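Local coordinates for FOP (Homo sapiens, PDB 2D68), which is required for anchoring microtubules to centrosomes and for ciliation, and homodimerises through its N-terminal domain, at the interface of chains A and B. Sequence-based numbering; all coordinates share one arbitrary frame. Chains: chain A/B, FOP.

Contact 1: the interface of chains A and B. Residues chain A 28, 32, 73, 75-76; chain B 12, 18, 21.
B:Phe12 pushes its ring between A:Phe32, A:Phe28, A:Pro73 and A:Leu76 in the FOP N-terminal dimerisation domain, whose LisH motif includes helix 16-31. The aromatic contacts lead. A:Phe32 brings its CZ over one face of B:Phe12, near the rim, 3.4 Å from CG, the two side chains crossing at about a right angle. CE2 of B:Phe12 in turn meets the edge of the A:Phe28 ring, in its plane, 3.7 Å from CE1. On the opposite face of B:Phe12, CA of B:Gly18 lies 3.3 Å above the plane, so the ring is held flat between a partner phenylalanine and the side-chain-free glycine of the next helix, 16-31, of its own chain. With CG anti to the backbone N (chi1 180°), B:Phe12 extends away from helix 7-13 into chain A. Aliphatic groups close the far end, where CE1 meets CD of A:Pro73 and CD2 of A:Leu76. Were B:Phe12 an alanine, A:Phe32 and A:Phe28 would probably lose their aromatic partner, with a gap left beside A:Pro73 and A:Leu76. B:Val21 packs beside it, CG1 at the edge of the B:Phe12 ring: CG2 faces CA of A:Leu76 at 3.9 Å, while CG1 touches CD1 of A:Phe28 at 3.7 Å.

Contact 2: the interface of chains A and B. Residues chain A 17-18, 20; chain B 76, 79-80.
B:Leu76 sets its CD1 methyl 3.5 Å from CB of A:Asp17, and this pair forms the apolar centre of a small helix-to-helix patch in the homodimer. The leucine belongs to helix 74-80 of chain B, the aspartate to the first turn of the LisH helix 16-31 of chain A. CG of B:Leu76 points away from its backbone N (chi1 -180°), which sends the side chain toward chain A, and chi2 (61°) then turns the CD1 branch to the aspartate. A:Gly18, next in the helix, adds no side chain beside that methyl. A looser apolar contact lies to one side, where CD1 of A:Leu20 and CG2 of B:Ile79 are 4.2 Å apart and the two side chains meet at a slant.

Further out, the carboxylate of A:Asp17 divides its two oxygens between different neighbours. OD2 rests against the backbone and the base of the side chain of B:Arg80, 3.7 Å from CA. From there the arginine runs extended through chi2 and bends at chi3, and its NE remains 6.3 Å from OD2. The guanidinium is carried away from the carboxylate, so that any charge attraction is probably weak. The other oxygen reaches across through solvent: water 1 sits 2.6 Å from OD1 of A:Asp17 and 2.9 Å from the backbone O of B:Ile79.

Contact 3: the interface of chains A and B. Residues chain A 82; chain B 61, 63, 77-78, 81.
A:Trp82, the last residue of this fragment, which holds the FOP N-terminal dimerisation domain, lays its indole among B:Leu61, B:Val78 and B:Arg81; here the chain end reaches across to the other subunit. From CB the side chain leaves with CG opposite the backbone N (chi1 180°), which sends the ring outward from the end of helix 74-81. CG and CD1 come first under B:Leu61, whose CD2 methyl lies over the face of the five-membered ring, 3.8 Å from its centroid, in a CH-pi contact. Next along the ring, NE1 donates a hydrogen bond of 2.8 Å to the backbone O of B:Leu61. The bond is fairly straight, 161° at the hydrogen, and uses a lone pair in the carbonyl plane; the oxygen also lies close to the indole plane. CE2 stays beside the same B:Leu61 O, at 3.6 Å. One residue therefore grips the pyrrole side twice, by a methyl over its face and a carbonyl at its edge, which probably limits its rotation.

The benzene side passes to helix 74-80 and what follows it. CE3 faces CG1 of B:Val78 at 4.0 Å, and CZ3 lies 3.6 Å from the backbone O of the same valine. CZ2 meets NH1 of B:Arg81 at 3.7 Å and, more loosely, CD1 of B:Ile63 at 4.1 Å. At the tip, CH2 touches CB of B:Arg81 at 3.8 Å and stands over the centre of its guanidinium, the two planes 59° apart.

Contact 1: the interface of chains A and B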
loop_
_atom_site.group_PDB
_atom_site.type_symbol
_atom_site.label_atom_id
_atom_site.label_comp_id
_atom_site.label_asym_id
_atom_site.label_seq_id
_atom_site.Cartn_x
_atom_site.Cartn_y
_atom_site.Cartn_z
ATOM N N PHE A 28 -3.315 1.902 5.447
ATOM C CA PHE A 28 -2.467 3.075 5.212
ATOM C C PHE A 28 -3.337 4.320 5.012
ATOM O O PHE A 28 -3.078 5.371 5.595
ATOM C CB PHE A 28 -1.558 2.830 3.992
ATOM C CG PHE A 28 -0.811 4.049 3.540
ATOM C CD1 PHE A 28 0.469 4.320 4.025
ATOM C CD2 PHE A 28 -1.380 4.934 2.622
ATOM C CE1 PHE A 28 1.161 5.474 3.603
ATOM C CE2 PHE A 28 -0.699 6.078 2.202
ATOM C CZ PHE A 28 0.566 6.344 2.671
ATOM N N PHE A 32 -3.599 7.810 7.715
ATOM C CA PHE A 32 -3.333 9.219 7.394
ATOM C C PHE A 32 -4.609 10.007 7.100
ATOM O O PHE A 32 -4.547 11.103 6.534
ATOM C CB PHE A 32 -2.292 9.330 6.271
ATOM C CG PHE A 32 -0.904 8.939 6.700
ATOM C CD1 PHE A 32 -0.187 9.744 7.591
ATOM C CD2 PHE A 32 -0.333 7.743 6.266
ATOM C CE1 PHE A 32 1.085 9.384 8.012
ATOM C CE2 PHE A 32 0.953 7.373 6.685
ATOM C CZ PHE A 32 1.654 8.196 7.566
ATOM N N PRO A 73 1.754 3.566 9.929
ATOM C CA PRO A 73 0.889 2.546 9.331
ATOM C C PRO A 73 1.598 1.196 9.402
ATOM O O PRO A 73 2.830 1.160 9.488
ATOM C CB PRO A 73 0.763 3.009 7.870
ATOM C CG PRO A 73 2.070 3.712 7.612
ATOM C CD PRO A 73 2.330 4.472 8.913
ATOM N N LEU A 75 2.209 -0.944 7.132
ATOM C CA LEU A 75 3.142 -1.099 6.024
ATOM C C LEU A 75 4.523 -0.546 6.358
ATOM O O LEU A 75 5.521 -1.009 5.813
ATOM C CB LEU A 75 2.576 -0.444 4.760
ATOM C CG LEU A 75 2.869 -1.021 3.379
ATOM C CD1 LEU A 75 2.682 -2.536 3.301
ATOM C CD2 LEU A 75 1.907 -0.355 2.416
ATOM N N LEU A 76 4.581 0.452 7.246
ATOM C CA LEU A 76 5.881 1.000 7.640
ATOM C C LEU A 76 6.719 -0.042 8.372
ATOM O O LEU A 76 7.922 -0.101 8.181
ATOM C CB LEU A 76 5.749 2.253 8.491
ATOM C CG LEU A 76 7.053 2.909 8.976
ATOM C CD1 LEU A 76 7.966 3.378 7.845
ATOM C CD2 LEU A 76 6.748 4.097 9.892
ATOM N N PHE B 12 6.106 11.953 7.251
ATOM C CA PHE B 12 6.255 10.563 6.831
ATOM C C PHE B 12 6.885 10.483 5.452
ATOM O O PHE B 12 7.837 9.724 5.247
ATOM C CB PHE B 12 4.875 9.894 6.848
ATOM C CG PHE B 12 4.865 8.449 6.431
ATOM C CD1 PHE B 12 5.195 7.441 7.340
ATOM C CD2 PHE B 12 4.455 8.090 5.150
ATOM C CE1 PHE B 12 5.137 6.094 6.958
ATOM C CE2 PHE B 12 4.402 6.751 4.760
ATOM C CZ PHE B 12 4.726 5.754 5.668
ATOM N N GLY B 18 9.153 6.021 4.535
ATOM C CA GLY B 18 7.787 6.509 4.335
ATOM C C GLY B 18 7.477 6.772 2.875
ATOM O O GLY B 18 6.386 6.431 2.363
ATOM N N VAL B 21 6.991 3.381 1.299
ATOM C CA VAL B 21 5.635 2.880 1.612
ATOM C C VAL B 21 4.576 3.538 0.717
ATOM O O VAL B 21 3.765 2.849 0.050
ATOM C CB VAL B 21 5.282 3.128 3.096
ATOM C CG1 VAL B 21 3.815 2.827 3.355
ATOM C CG2 VAL B 21 6.145 2.238 3.988
#

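Contact 2: the interface of chains A and B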
loop_
_atom_site.group_PDB
_atom_site.type_symbol
_atom_site.label_atom_id
_atom_site.label_comp_id
_atom_site.label_asym_id
_atom_site.label_seq_id
_atom_site.Cartn_x
_atom_site.Cartn_y
_atom_site.Cartn_z
ATOM N N ASP A 17 -2.609 -13.761 -0.045
ATOM C CA ASP A 17 -1.677 -12.625 -0.041
ATOM C C ASP A 17 -2.356 -11.369 -0.582
ATOM O O ASP A 17 -2.110 -10.261 -0.091
ATOM C CB ASP A 17 -0.413 -12.950 -0.832
ATOM C CG ASP A 17 0.538 -13.844 -0.080
ATOM O OD1 ASP A 17 0.327 -14.100 1.122
ATOM O OD2 ASP A 17 1.522 -14.279 -0.705
ATOM N N GLY A 18 -3.248 -11.541 -1.555
ATOM C CA GLY A 18 -3.966 -10.399 -2.138
ATOM C C GLY A 18 -4.829 -9.653 -1.134
ATOM O O GLY A 18 -4.820 -8.408 -1.074
ATOM N N LEU A 20 -4.364 -9.641 2.075
ATOM C CA LEU A 20 -3.445 -8.960 3.004
ATOM C C LEU A 20 -2.942 -7.638 2.400
ATOM O O LEU A 20 -2.922 -6.588 3.084
ATOM C CB LEU A 20 -2.259 -9.854 3.360
ATOM C CG LEU A 20 -2.602 -11.037 4.249
ATOM C CD1 LEU A 20 -1.374 -11.909 4.292
ATOM C CD2 LEU A 20 -2.995 -10.602 5.654
ATOM N N LEU B 76 2.552 -7.233 -3.645
ATOM C CA LEU B 76 2.333 -8.682 -3.566
ATOM C C LEU B 76 3.649 -9.419 -3.270
ATOM O O LEU B 76 3.687 -10.350 -2.445
ATOM C CB LEU B 76 1.690 -9.205 -4.850
ATOM C CG LEU B 76 1.451 -10.721 -4.784
ATOM C CD1 LEU B 76 0.533 -11.110 -3.667
ATOM C CD2 LEU B 76 0.920 -11.219 -6.124
ATOM N N ILE B 79 4.793 -8.782 0.298
ATOM C CA ILE B 79 4.058 -9.550 1.291
ATOM C C ILE B 79 4.350 -11.066 1.219
ATOM O O ILE B 79 4.419 -11.734 2.257
ATOM C CB ILE B 79 2.554 -9.202 1.262
ATOM C CG1 ILE B 79 2.325 -7.773 1.789
ATOM C CG2 ILE B 79 1.736 -10.215 2.048
ATOM C CD1 ILE B 79 2.976 -7.467 3.142
ATOM N N ARG B 80 4.557 -11.605 0.013
ATOM C CA ARG B 80 4.981 -13.003 -0.118
ATOM C C ARG B 80 6.266 -13.269 0.681
ATOM O O ARG B 80 6.418 -14.328 1.308
ATOM C CB ARG B 80 5.183 -13.370 -1.585
ATOM C CG ARG B 80 5.487 -14.852 -1.813
ATOM C CD ARG B 80 5.714 -15.141 -3.290
ATOM N NE ARG B 80 6.978 -14.593 -3.799
ATOM C CZ ARG B 80 8.178 -15.109 -3.531
ATOM N NH1 ARG B 80 8.282 -16.194 -2.756
ATOM N NH2 ARG B 80 9.270 -14.553 -4.043
HETATM O O HOH W 1 2.351 -13.763 2.718
#

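Contact 3: the interface of chains A and B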
loop_
_atom_site.group_PDB
_atom_site.type_symbol
_atom_site.label_atom_id
_atom_site.label_comp_id
_atom_site.label_asym_id
_atom_site.label_seq_id
_atom_site.Cartn_x
_atom_site.Cartn_y
_atom_site.Cartn_z
ATOM N N TRP A 82 12.289 -4.926 6.185
ATOM C CA TRP A 82 12.619 -5.545 4.904
ATOM C C TRP A 82 14.112 -5.760 4.725
ATOM O O TRP A 82 14.539 -6.874 4.434
ATOM C CB TRP A 82 12.098 -4.679 3.748
ATOM C CG TRP A 82 12.401 -5.241 2.390
ATOM C CD1 TRP A 82 13.411 -4.862 1.550
ATOM C CD2 TRP A 82 11.683 -6.284 1.711
ATOM N NE1 TRP A 82 13.364 -5.607 0.382
ATOM C CE2 TRP A 82 12.316 -6.486 0.459
ATOM C CE3 TRP A 82 10.573 -7.071 2.047
ATOM C CZ2 TRP A 82 11.874 -7.449 -0.464
ATOM C CZ3 TRP A 82 10.131 -8.023 1.138
ATOM C CH2 TRP A 82 10.782 -8.200 -0.111
ATOM O OXT TRP A 82 14.906 -4.813 4.833
ATOM N N LEU B 61 14.186 -2.128 -3.325
ATOM C CA LEU B 61 13.844 -3.282 -2.495
ATOM C C LEU B 61 14.689 -4.527 -2.814
ATOM O O LEU B 61 14.634 -5.533 -2.097
ATOM C CB LEU B 61 12.363 -3.618 -2.666
ATOM C CG LEU B 61 11.362 -2.603 -2.118
ATOM C CD1 LEU B 61 10.019 -2.813 -2.756
ATOM C CD2 LEU B 61 11.242 -2.753 -0.601
ATOM N N ILE B 63 14.287 -6.321 -5.502
ATOM C CA ILE B 63 13.444 -7.240 -6.266
ATOM C C ILE B 63 13.832 -7.236 -7.745
ATOM O O ILE B 63 13.975 -6.179 -8.360
ATOM C CB ILE B 63 11.945 -6.900 -6.062
ATOM C CG1 ILE B 63 11.579 -7.170 -4.592
ATOM C CG2 ILE B 63 11.052 -7.670 -7.023
ATOM C CD1 ILE B 63 10.270 -6.545 -4.139
ATOM N N GLU B 77 4.725 -9.012 -3.939
ATOM C CA GLU B 77 6.018 -9.660 -3.748
ATOM C C GLU B 77 6.586 -9.355 -2.368
ATOM O O GLU B 77 7.155 -10.232 -1.688
ATOM C CB GLU B 77 6.995 -9.217 -4.839
ATOM C CG GLU B 77 8.295 -10.009 -4.820
ATOM C CD GLU B 77 8.168 -11.472 -5.258
ATOM O OE1 GLU B 77 7.058 -12.029 -5.376
ATOM O OE2 GLU B 77 9.227 -12.079 -5.486
ATOM N N VAL B 78 6.400 -8.117 -1.942
ATOM C CA VAL B 78 6.808 -7.725 -0.589
ATOM C C VAL B 78 6.107 -8.619 0.432
ATOM O O VAL B 78 6.745 -9.204 1.317
ATOM C CB VAL B 78 6.530 -6.228 -0.327
ATOM C CG1 VAL B 78 6.823 -5.908 1.127
ATOM C CG2 VAL B 78 7.402 -5.364 -1.244
ATOM N N ARG B 81 7.168 -12.288 0.645
ATOM C CA ARG B 81 8.506 -12.391 1.220
ATOM C C ARG B 81 8.642 -11.810 2.628
ATOM O O ARG B 81 9.752 -11.724 3.171
ATOM C CB ARG B 81 9.530 -11.796 0.259
ATOM C CG ARG B 81 9.675 -12.623 -1.032
ATOM C CD ARG B 81 10.752 -12.059 -1.954
ATOM N NE ARG B 81 12.014 -11.922 -1.233
ATOM C CZ ARG B 81 12.988 -11.068 -1.543
ATOM N NH1 ARG B 81 12.908 -10.282 -2.616
ATOM N NH2 ARG B 81 14.058 -11.012 -0.766
#

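The C-alpha centres of contacts 2 and 3 lie about 10 Å apart, and each is about 16 Å from contact 1. Two elements recur: the LisH helix 16-31 serves contacts 1 and 2, and the C-terminal helix beginning at residue 74 takes part in all three. A:Leu76 in contact 1 and B:Leu76 in contact 2 are the same position in the two chains, each near the start of the partner's helix 16-31. Because the dimer is two-fold symmetric, every contact has a twin with chains exchanged, so the C-terminal helix of each subunit is held against the other at several points, and its position probably depends on the dimer.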